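Local atomic coordinates of ribosome biogenesis GTPase A (PDB entry 3CNL), a protein that binds GTP as a circularly permuted GTPase and probably acts in a late step of 50S ribosomal subunit assembly. Residues Leu168-Ser173 with Val243-Pro248; Leu174-Ile179 with Arg183-Ala188; Ser203-Asp208 with Met229-Glu234; Phe209-Gly214 with Gly220-Glu225. All coordinates share one frame; numbering follows the deposited sequence.

Contact 1: residues Leu168-Ser173 with Val243-Pro248; sequences LLLVGS and VSFERP
The Phe-245 ring meets Leu-170 on one face and Val-171 at its edge. Leu-170 CB stands 3.9 Å from the centroid of the Phe-245 ring and only 10° off its normal, which makes this a CH-pi contact over the middle of the ring. On the opposite face lies a backbone atom of the ring's own segment, the carbonyl oxygen Val-243 O, displaced toward the rim. Near the ring plane, Val-171 CG1 reaches Phe-245 CE2 at 3.8 Å. The leucine holds the ring at two points, because its branch Leu-170 CD1 also comes within 3.9 Å of Phe-245 CD1; Leu-170 CG is turned anti to its carbonyl carbon (chi1 -76°), which carries this branch along the face on the side of the ring nearer Phe-245 CB. No hydrogen bond joins the segments; the side chains meet through carbons, though Leu-170 O also lies 3.9 Å from Phe-245 CE2, and all three touching residues are buried. With an alanine at Phe-245, Leu-170 CB and Val-171 CG1 would probably face a gap beside the helix end. Val-235 of helix 224-236 also touches both Leu-170 and Phe-245. The loop 243-248 thus packs against the end of helix 162-170. There the chain turns with Gly-172 at positive phi, Gly-172 N bonding Leu-169 O at 3.1 Å and Ser-173 N making a weak bond to Leu-168 O, while Val-171 O accepts from the GTP-binding residue Asn-109: a Schellman motif closing a helix beside the nucleotide site.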
# COMPACT_ATOMS: atom_id res chain seq x y z
N LEU A 168 -6.68 1.19 5.30
CA LEU A 168 -6.39 1.94 4.08
C LEU A 168 -6.07 3.41 4.35
O LEU A 168 -5.27 4.02 3.63
CB LEU A 168 -7.51 1.81 3.06
CG LEU A 168 -7.77 0.43 2.46
CD1 LEU A 168 -9.04 0.47 1.62
CD2 LEU A 168 -6.56 0.02 1.59
N LEU A 169 -6.71 4.01 5.35
CA LEU A 169 -6.31 5.35 5.79
C LEU A 169 -4.87 5.39 6.30
O LEU A 169 -4.10 6.31 5.99
CB LEU A 169 -7.27 5.85 6.90
CG LEU A 169 -6.98 7.19 7.57
CD1 LEU A 169 -7.10 8.30 6.55
CD2 LEU A 169 -7.99 7.41 8.71
N LEU A 170 -4.53 4.42 7.13
CA LEU A 170 -3.20 4.36 7.76
C LEU A 170 -2.04 4.20 6.74
O LEU A 170 -0.93 4.65 6.98
CB LEU A 170 -3.17 3.21 8.80
CG LEU A 170 -3.88 3.43 10.14
CD1 LEU A 170 -4.14 2.14 10.93
CD2 LEU A 170 -3.13 4.41 11.01
N VAL A 171 -2.30 3.52 5.62
CA VAL A 171 -1.28 3.39 4.57
C VAL A 171 -1.39 4.49 3.48
O VAL A 171 -0.67 4.47 2.49
CB VAL A 171 -1.27 1.96 3.94
CG1 VAL A 171 -0.89 0.92 5.00
CG2 VAL A 171 -2.62 1.63 3.32
N GLY A 172 -2.27 5.47 3.69
CA GLY A 172 -2.44 6.60 2.75
C GLY A 172 -3.15 6.28 1.45
O GLY A 172 -3.13 7.08 0.50
N SER A 173 -3.77 5.12 1.40
CA SER A 173 -4.50 4.68 0.23
C SER A 173 -5.89 5.34 0.14
O SER A 173 -6.41 5.61 -0.96
CB SER A 173 -4.61 3.16 0.26
OG SER A 173 -5.31 2.69 -0.86
N VAL A 243 6.12 0.71 12.07
CA VAL A 243 4.92 0.20 12.69
C VAL A 243 4.11 -0.53 11.60
O VAL A 243 4.02 -0.04 10.50
CB VAL A 243 4.12 1.41 13.30
CG1 VAL A 243 2.66 1.18 13.30
CG2 VAL A 243 4.59 1.69 14.74
N SER A 244 3.59 -1.72 11.90
CA SER A 244 2.65 -2.43 11.02
C SER A 244 1.23 -2.39 11.58
O SER A 244 1.04 -2.09 12.76
CB SER A 244 3.10 -3.87 10.77
OG SER A 244 4.30 -3.91 10.02
N PHE A 245 0.24 -2.70 10.75
CA PHE A 245 -1.16 -2.47 11.15
C PHE A 245 -2.01 -3.72 11.13
O PHE A 245 -3.18 -3.67 11.53
CB PHE A 245 -1.81 -1.38 10.28
CG PHE A 245 -0.93 -0.15 10.07
CD1 PHE A 245 -0.55 0.65 11.14
CD2 PHE A 245 -0.55 0.23 8.79
CE1 PHE A 245 0.25 1.77 10.95
CE2 PHE A 245 0.24 1.35 8.59
CZ PHE A 245 0.66 2.12 9.67
N GLU A 246 -1.43 -4.82 10.63
CA GLU A 246 -2.09 -6.13 10.53
C GLU A 246 -1.05 -7.22 10.75
O GLU A 246 0.10 -7.06 10.33
CB GLU A 246 -2.64 -6.38 9.13
CG GLU A 246 -3.58 -5.39 8.63
CD GLU A 246 -4.30 -5.85 7.42
OE1 GLU A 246 -3.66 -5.95 6.35
OE2 GLU A 246 -5.53 -6.09 7.53
N ARG A 247 -1.48 -8.33 11.36
CA ARG A 247 -0.71 -9.56 11.59
C ARG A 247 -1.49 -10.75 11.02
O ARG A 247 -2.72 -10.76 11.10
CB ARG A 247 -0.56 -9.82 13.09
CG ARG A 247 0.32 -8.87 13.86
CD ARG A 247 -0.09 -8.91 15.34
NE ARG A 247 -0.55 -10.24 15.77
CZ ARG A 247 -0.80 -10.58 17.04
NH1 ARG A 247 -0.64 -9.70 18.03
NH2 ARG A 247 -1.20 -11.82 17.33
N PRO A 248 -0.79 -11.77 10.46
CA PRO A 248 -1.47 -12.90 9.80
C PRO A 248 -2.79 -13.49 10.37
O PRO A 248 -3.60 -13.92 9.54
CB PRO A 248 -0.36 -13.94 9.63
CG PRO A 248 0.88 -13.12 9.48
CD PRO A 248 0.68 -11.91 10.38

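Contact 2: residues Leu174-Ile179 with Arg183-Ala188; sequences LPVERI and RIFERA
Ile-179 meets both Ile-184 and Phe-185, and each of its side-chain carbons has a neighbour on helix 182-196. Its CB begins the contact: Ile-179 CB lies 3.7 Å from Phe-185 CZ, the far end of the ring. From there the chain forks. Ile-179 CG2, anti to the backbone N because chi1 is -53° for the other branch, reaches over the ring and sits 4.0 Å from the Phe-185 centroid, 18° off the normal, a CH-pi contact shifted toward the rim. The same methyl also touches the helix side, with Ile-179 CG2 at 3.7 Å from Ile-184 CB. Along the other branch, Ile-179 CG1 passes Phe-185 CE1 at a looser 4.2 Å, and at its tip Ile-179 CD1 comes to rest 3.8 Å from Ile-184 CG2. Val-176 completes the grip on the aromatic: Val-176 CG1 is 3.7 Å from Phe-185 CZ, and Val-176 CG2 also lies near Phe-185 CE1, the two side chains crossing at about a right angle. Hydrogen bonds play no part between the segments. A serine in place of Phe-185 would probably open a gap beneath Ile-179 CG2 and leave the Val-176 methyls without their aromatic partner. The 3-10 turn 176-178 and the residue after it are thereby folded back on helix 182-196, three residues further on. Beyond the two segments, the Phe-185 ring extends the packing to Leu-169 of helix 162-170, Phe-202 of helix 202-212, and Leu-228 and Phe-232 of helix 224-236.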
# COMPACT_ATOMS: atom_id res chain seq x y z
N LEU A 174 -6.49 5.59 1.29
CA LEU A 174 -7.79 6.24 1.33
C LEU A 174 -7.65 7.61 1.99
O LEU A 174 -7.24 7.70 3.14
CB LEU A 174 -8.81 5.33 2.04
CG LEU A 174 -10.30 5.68 2.13
CD1 LEU A 174 -10.99 5.65 0.74
CD2 LEU A 174 -10.97 4.72 3.10
N PRO A 175 -7.99 8.70 1.26
CA PRO A 175 -7.93 10.08 1.81
C PRO A 175 -8.90 10.38 2.95
O PRO A 175 -10.01 9.88 2.95
CB PRO A 175 -8.27 10.96 0.58
CG PRO A 175 -8.02 10.06 -0.62
CD PRO A 175 -8.42 8.69 -0.15
N VAL A 176 -8.47 11.21 3.90
CA VAL A 176 -9.28 11.69 5.02
C VAL A 176 -10.61 12.30 4.54
O VAL A 176 -11.65 12.11 5.18
CB VAL A 176 -8.48 12.71 5.88
CG1 VAL A 176 -9.39 13.57 6.73
CG2 VAL A 176 -7.49 11.97 6.75
N GLU A 177 -10.54 12.99 3.41
CA GLU A 177 -11.69 13.63 2.77
C GLU A 177 -12.81 12.66 2.44
O GLU A 177 -13.97 13.05 2.42
CB GLU A 177 -11.25 14.33 1.48
CG GLU A 177 -10.23 15.44 1.69
CD GLU A 177 -8.78 14.95 1.82
OE1 GLU A 177 -8.55 13.91 2.47
OE2 GLU A 177 -7.88 15.63 1.29
N ARG A 178 -12.45 11.41 2.18
CA ARG A 178 -13.38 10.36 1.77
C ARG A 178 -14.07 9.70 2.99
O ARG A 178 -14.99 8.88 2.84
CB ARG A 178 -12.60 9.29 1.01
CG ARG A 178 -13.14 8.89 -0.34
CD ARG A 178 -12.45 9.68 -1.46
NE ARG A 178 -13.31 10.72 -2.01
CZ ARG A 178 -13.04 12.03 -1.99
NH1 ARG A 178 -13.90 12.89 -2.54
NH2 ARG A 178 -11.92 12.49 -1.44
N ILE A 179 -13.60 10.03 4.19
CA ILE A 179 -14.10 9.40 5.42
C ILE A 179 -15.27 10.20 6.00
O ILE A 179 -15.14 11.38 6.31
CB ILE A 179 -12.97 9.25 6.49
CG1 ILE A 179 -11.74 8.54 5.91
CG2 ILE A 179 -13.51 8.56 7.77
CD1 ILE A 179 -11.94 7.08 5.54
N ARG A 183 -15.90 7.21 13.54
CA ARG A 183 -15.51 5.90 14.08
C ARG A 183 -14.40 5.24 13.26
O ARG A 183 -13.63 4.44 13.79
CB ARG A 183 -16.73 4.98 14.19
CG ARG A 183 -17.71 5.44 15.28
CD ARG A 183 -18.96 4.59 15.32
NE ARG A 183 -19.76 4.82 14.12
CZ ARG A 183 -21.04 4.53 14.00
NH1 ARG A 183 -21.71 4.00 15.01
NH2 ARG A 183 -21.65 4.78 12.86
N ILE A 184 -14.29 5.61 11.99
CA ILE A 184 -13.17 5.15 11.17
C ILE A 184 -11.86 5.81 11.59
O ILE A 184 -10.83 5.13 11.65
CB ILE A 184 -13.47 5.36 9.67
CG1 ILE A 184 -14.60 4.44 9.24
CG2 ILE A 184 -12.19 5.14 8.83
CD1 ILE A 184 -15.19 4.75 7.85
N PHE A 185 -11.88 7.12 11.90
CA PHE A 185 -10.71 7.78 12.50
C PHE A 185 -10.34 7.18 13.83
O PHE A 185 -9.17 6.94 14.09
CB PHE A 185 -10.90 9.29 12.68
CG PHE A 185 -11.07 10.04 11.39
CD1 PHE A 185 -10.12 9.95 10.38
CD2 PHE A 185 -12.18 10.87 11.21
CE1 PHE A 185 -10.28 10.65 9.19
CE2 PHE A 185 -12.35 11.61 10.02
CZ PHE A 185 -11.40 11.48 9.01
N GLU A 186 -11.33 6.94 14.69
CA GLU A 186 -11.09 6.30 15.98
C GLU A 186 -10.48 4.89 15.85
O GLU A 186 -9.51 4.57 16.56
CB GLU A 186 -12.37 6.29 16.80
CG GLU A 186 -12.81 7.71 17.16
CD GLU A 186 -14.16 7.79 17.83
OE1 GLU A 186 -14.40 8.80 18.51
OE2 GLU A 186 -15.01 6.88 17.66
N ARG A 187 -11.02 4.08 14.94
CA ARG A 187 -10.49 2.73 14.64
C ARG A 187 -9.03 2.80 14.21
O ARG A 187 -8.18 2.05 14.68
CB ARG A 187 -11.28 2.12 13.47
CG ARG A 187 -11.62 0.64 13.53
CD ARG A 187 -10.51 -0.37 13.43
NE ARG A 187 -10.17 -0.89 14.75
CZ ARG A 187 -9.46 -1.98 15.02
NH1 ARG A 187 -9.20 -2.27 16.29
NH2 ARG A 187 -8.99 -2.78 14.07
N ALA A 188 -8.75 3.67 13.25
CA ALA A 188 -7.37 3.87 12.76
C ALA A 188 -6.44 4.27 13.89
O ALA A 188 -5.33 3.77 13.98
CB ALA A 188 -7.35 4.93 11.67

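Contact 3: residues Ser203-Asp208 with Met229-Glu234; sequences SEFFED and MLFFTE
Phe-205 and Phe-231 both carry CG anti to the backbone N (chi1 173° for Phe-231), which directs each ring toward the opposing helix; Phe-206 CG instead lies anti to its carbonyl carbon, and its ring swings round to the same meeting point. Phe-231 is the receiver. The edge of Phe-205 points at its face, with ring centroids 5.1 Å apart and planes at 71°, and the nearest atoms are Phe-205 CZ and Phe-231 CE1 at 3.6 Å. Phe-206 approaches the same face in an offset edge-to-face pair, planes at 82°, with Phe-206 CE1 3.5 Å from Phe-231 CD2. Within each helix one ring also sets its edge over the face of the next: Phe-205 CD2 lies 3.6 Å above the plane of the Phe-206 ring, and Phe-231 CD2 lies 3.6 Å above that of Phe-232. A looser touch, Phe-206 CZ to Phe-232 CZ at 4.1 Å, completes this aromatic cluster. Rings of this length bridge helices whose axes stand 11.5 Å apart and run nearly perpendicular. Phe-189 and Phe-192 of helix 182-196 extend the cluster. With no hydrogen bond across it, the contact depends on shape and on the weak attraction of ring C-H edges for a pi face, with no polar group to be satisfied between the rings of the two helices.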
# COMPACT_ATOMS: atom_id res chain seq x y z
N SER A 203 -9.56 11.78 21.52
CA SER A 203 -9.80 13.21 21.67
C SER A 203 -8.60 13.96 22.24
O SER A 203 -8.22 15.01 21.71
CB SER A 203 -11.05 13.46 22.52
OG SER A 203 -12.20 13.11 21.75
N GLU A 204 -7.98 13.42 23.29
CA GLU A 204 -6.81 14.04 23.89
C GLU A 204 -5.60 14.02 22.97
O GLU A 204 -4.83 14.99 22.92
CB GLU A 204 -6.43 13.33 25.17
CG GLU A 204 -7.35 13.58 26.38
CD GLU A 204 -6.98 12.71 27.57
OE1 GLU A 204 -5.79 12.40 27.74
OE2 GLU A 204 -7.89 12.33 28.35
N PHE A 205 -5.39 12.89 22.27
CA PHE A 205 -4.25 12.77 21.38
C PHE A 205 -4.27 13.83 20.28
O PHE A 205 -3.26 14.48 20.02
CB PHE A 205 -4.16 11.36 20.76
CG PHE A 205 -2.97 11.18 19.87
CD1 PHE A 205 -1.76 10.74 20.40
CD2 PHE A 205 -3.04 11.50 18.51
CE1 PHE A 205 -0.63 10.60 19.56
CE2 PHE A 205 -1.93 11.37 17.68
CZ PHE A 205 -0.72 10.91 18.21
N PHE A 206 -5.42 14.01 19.65
CA PHE A 206 -5.55 14.94 18.52
C PHE A 206 -5.68 16.41 18.86
O PHE A 206 -5.34 17.26 18.06
CB PHE A 206 -6.63 14.46 17.56
CG PHE A 206 -6.21 13.24 16.80
CD1 PHE A 206 -5.30 13.35 15.75
CD2 PHE A 206 -6.62 11.97 17.22
CE1 PHE A 206 -4.85 12.23 15.08
CE2 PHE A 206 -6.18 10.82 16.54
CZ PHE A 206 -5.30 10.96 15.47
N GLU A 207 -6.15 16.71 20.07
CA GLU A 207 -6.07 18.09 20.56
C GLU A 207 -4.59 18.42 20.80
O GLU A 207 -4.10 19.46 20.35
CB GLU A 207 -6.93 18.27 21.82
CG GLU A 207 -7.49 19.68 22.01
CD GLU A 207 -6.79 20.43 23.12
OE1 GLU A 207 -7.12 21.62 23.37
OE2 GLU A 207 -5.90 19.82 23.75
N ASP A 208 -3.87 17.53 21.46
CA ASP A 208 -2.44 17.73 21.68
C ASP A 208 -1.60 17.83 20.39
O ASP A 208 -0.72 18.68 20.29
CB ASP A 208 -1.88 16.64 22.58
CG ASP A 208 -0.39 16.72 22.70
OD1 ASP A 208 0.10 17.74 23.21
OD2 ASP A 208 0.30 15.77 22.27
N MET A 229 -5.81 14.82 9.24
CA MET A 229 -5.21 14.77 7.90
C MET A 229 -3.69 14.66 7.97
O MET A 229 -3.10 13.78 7.35
CB MET A 229 -5.60 16.03 7.11
CG MET A 229 -4.75 16.31 5.86
SD MET A 229 -5.18 15.19 4.51
CE MET A 229 -4.57 16.08 3.07
N LEU A 230 -3.06 15.55 8.72
CA LEU A 230 -1.60 15.59 8.85
C LEU A 230 -1.06 14.37 9.58
O LEU A 230 -0.03 13.82 9.20
CB LEU A 230 -1.19 16.87 9.55
CG LEU A 230 0.27 17.20 9.91
CD1 LEU A 230 1.23 17.13 8.73
CD2 LEU A 230 0.29 18.61 10.53
N PHE A 231 -1.74 13.97 10.66
CA PHE A 231 -1.27 12.81 11.43
C PHE A 231 -1.21 11.57 10.54
O PHE A 231 -0.17 10.89 10.46
CB PHE A 231 -2.13 12.55 12.68
CG PHE A 231 -1.77 11.28 13.40
CD1 PHE A 231 -0.59 11.17 14.10
CD2 PHE A 231 -2.60 10.16 13.31
CE1 PHE A 231 -0.24 9.97 14.72
CE2 PHE A 231 -2.25 8.96 13.96
CZ PHE A 231 -1.09 8.88 14.65
N PHE A 232 -2.31 11.29 9.85
CA PHE A 232 -2.41 10.07 9.05
C PHE A 232 -1.55 10.11 7.80
O PHE A 232 -1.08 9.08 7.33
CB PHE A 232 -3.87 9.69 8.75
CG PHE A 232 -4.61 9.23 9.96
CD1 PHE A 232 -4.24 8.07 10.62
CD2 PHE A 232 -5.67 9.98 10.49
CE1 PHE A 232 -4.90 7.66 11.80
CE2 PHE A 232 -6.33 9.58 11.65
CZ PHE A 232 -5.95 8.42 12.30
N THR A 233 -1.28 11.32 7.31
CA THR A 233 -0.33 11.52 6.22
C THR A 233 1.04 11.16 6.73
O THR A 233 1.77 10.42 6.08
CB THR A 233 -0.36 12.97 5.72
OG1 THR A 233 -1.64 13.19 5.12
CG2 THR A 233 0.74 13.23 4.69
N GLU A 234 1.39 11.65 7.91
CA GLU A 234 2.64 11.27 8.55
C GLU A 234 2.77 9.76 8.86
O GLU A 234 3.82 9.17 8.63
CB GLU A 234 2.86 12.10 9.81
CG GLU A 234 3.30 13.53 9.49
CD GLU A 234 3.71 14.31 10.70
OE1 GLU A 234 4.25 15.42 10.52
OE2 GLU A 234 3.50 13.83 11.84

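Contact 4: residues Phe209-Gly214 with Gly220-Glu225; sequences FARKRG and GVPDIE
Ala-210 and Pro-222 form the close part of this contact, where the two backbones come within 5.5 Å, measured from Ala-210 CA to Pro-222 CA. The small methyl permits it: Ala-210 CB rests 3.8 Å from Pro-222 CB and, next to it, 3.9 Å from the carbonyl oxygen Asp-223 O. Ala-210 is buried, and it also touches Ala-227 on helix 224-236. The outer part is looser and faces solvent. Arg-211, extended from CG to NE (chi3 -173°), lies across the proline ring so that Pro-222 CG sits over one face of its guanidinium, offset toward the rim, 4.0 Å from Arg-211 CZ. This apolar cover leaves the charge to be met in another direction, and Glu-207 on the same helix supplies a salt bridge to Arg-211 NH2. Both helix ends at this connection carry standard signals. Gly-214, at positive phi, closes helix 202-212 in a Schellman motif, with Gly-214 N bonded to Arg-211 O at 3.0 Å; Asp-223 is the N-cap of helix 224-236, its OD1 making a weak bond to Arg-226 N. Together they define a capped helix-loop-helix connection.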
# COMPACT_ATOMS: atom_id res chain seq x y z
N PHE A 209 -1.87 16.95 19.42
CA PHE A 209 -1.19 16.97 18.12
C PHE A 209 -1.40 18.29 17.41
O PHE A 209 -0.46 18.83 16.80
CB PHE A 209 -1.72 15.84 17.21
CG PHE A 209 -0.93 15.66 15.93
CD1 PHE A 209 0.19 14.83 15.91
CD2 PHE A 209 -1.29 16.33 14.77
CE1 PHE A 209 0.93 14.65 14.73
CE2 PHE A 209 -0.56 16.16 13.59
CZ PHE A 209 0.56 15.31 13.58
N ALA A 210 -2.64 18.78 17.46
CA ALA A 210 -3.08 19.99 16.78
C ALA A 210 -2.41 21.23 17.36
O ALA A 210 -2.16 22.21 16.65
CB ALA A 210 -4.60 20.13 16.86
N ARG A 211 -2.14 21.17 18.66
CA ARG A 211 -1.39 22.20 19.36
C ARG A 211 0.10 22.08 19.07
O ARG A 211 0.71 23.07 18.66
CB ARG A 211 -1.66 22.11 20.88
CG ARG A 211 -3.03 22.62 21.32
CD ARG A 211 -3.09 22.64 22.85
NE ARG A 211 -4.42 22.96 23.37
CZ ARG A 211 -4.91 24.20 23.51
NH1 ARG A 211 -4.18 25.27 23.18
NH2 ARG A 211 -6.13 24.39 23.98
N LYS A 212 0.70 20.90 19.24
CA LYS A 212 2.14 20.72 19.03
C LYS A 212 2.59 21.08 17.60
O LYS A 212 3.80 21.28 17.36
CB LYS A 212 2.60 19.29 19.37
CG LYS A 212 2.58 18.91 20.85
CD LYS A 212 3.67 19.63 21.65
CE LYS A 212 3.09 20.69 22.57
NZ LYS A 212 2.55 20.06 23.81
N ARG A 213 1.61 21.18 16.69
CA ARG A 213 1.83 21.44 15.25
C ARG A 213 1.27 22.76 14.76
O ARG A 213 1.32 23.03 13.55
CB ARG A 213 1.23 20.32 14.38
CG ARG A 213 1.82 18.95 14.61
CD ARG A 213 3.33 18.97 14.55
NE ARG A 213 3.87 17.62 14.71
CZ ARG A 213 4.03 16.76 13.71
NH1 ARG A 213 3.72 17.10 12.47
NH2 ARG A 213 4.51 15.55 13.96
N GLY A 214 0.75 23.57 15.67
CA GLY A 214 0.23 24.91 15.36
C GLY A 214 -1.02 24.96 14.50
O GLY A 214 -1.23 25.90 13.72
N GLY A 220 -8.92 30.58 17.95
CA GLY A 220 -7.76 29.85 18.45
C GLY A 220 -8.08 28.46 18.95
O GLY A 220 -7.48 27.99 19.92
N VAL A 221 -9.04 27.79 18.31
CA VAL A 221 -9.42 26.43 18.70
C VAL A 221 -8.58 25.43 17.89
O VAL A 221 -8.47 25.59 16.67
CB VAL A 221 -10.94 26.16 18.48
CG1 VAL A 221 -11.29 24.69 18.74
CG2 VAL A 221 -11.79 27.07 19.37
N PRO A 222 -7.96 24.43 18.56
CA PRO A 222 -7.24 23.36 17.85
C PRO A 222 -8.07 22.77 16.70
O PRO A 222 -9.23 22.41 16.89
CB PRO A 222 -6.98 22.32 18.94
CG PRO A 222 -6.83 23.14 20.19
CD PRO A 222 -7.86 24.26 20.03
N ASP A 223 -7.48 22.72 15.50
CA ASP A 223 -8.18 22.18 14.34
C ASP A 223 -7.97 20.66 14.25
O ASP A 223 -6.94 20.22 13.73
CB ASP A 223 -7.72 22.86 13.04
CG ASP A 223 -8.67 22.63 11.87
OD1 ASP A 223 -9.45 21.65 11.88
OD2 ASP A 223 -8.67 23.45 10.92
N ILE A 224 -8.94 19.89 14.75
CA ILE A 224 -8.85 18.42 14.76
C ILE A 224 -8.91 17.83 13.36
O ILE A 224 -8.20 16.89 13.05
CB ILE A 224 -9.93 17.76 15.66
CG1 ILE A 224 -10.00 18.44 17.04
CG2 ILE A 224 -9.69 16.23 15.78
CD1 ILE A 224 -8.71 18.46 17.84
N GLU A 225 -9.75 18.38 12.49
CA GLU A 225 -9.79 17.92 11.10
C GLU A 225 -8.41 17.93 10.41
O GLU A 225 -8.04 16.98 9.73
CB GLU A 225 -10.77 18.76 10.30
CG GLU A 225 -11.07 18.17 8.94
CD GLU A 225 -12.10 18.96 8.20
OE1 GLU A 225 -13.24 18.45 8.05
OE2 GLU A 225 -11.79 20.09 7.77

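Contacts 1 and 3 are buried, contact 2 lies at the surface, and contact 4 is partly buried and farthest from the centre of the chain. Contacts 3 and 4 hold the same pair of helices, 202-212 and 224-236; contact 4 packs where the chain passes between them, and the salt bridge from Glu-234 OE1 to Arg-213 NH1 (2.6 Å) ties the two contacts together. Phe-232 connects the rest, touching Leu-169 and Leu-170 of contact 1 and Ala-188 of contact 2. Chemistry follows position: aliphatic-aromatic packing in contacts 1 and 2, aromatic clustering in contact 3, and a proline under a solvent-facing arginine in contact 4.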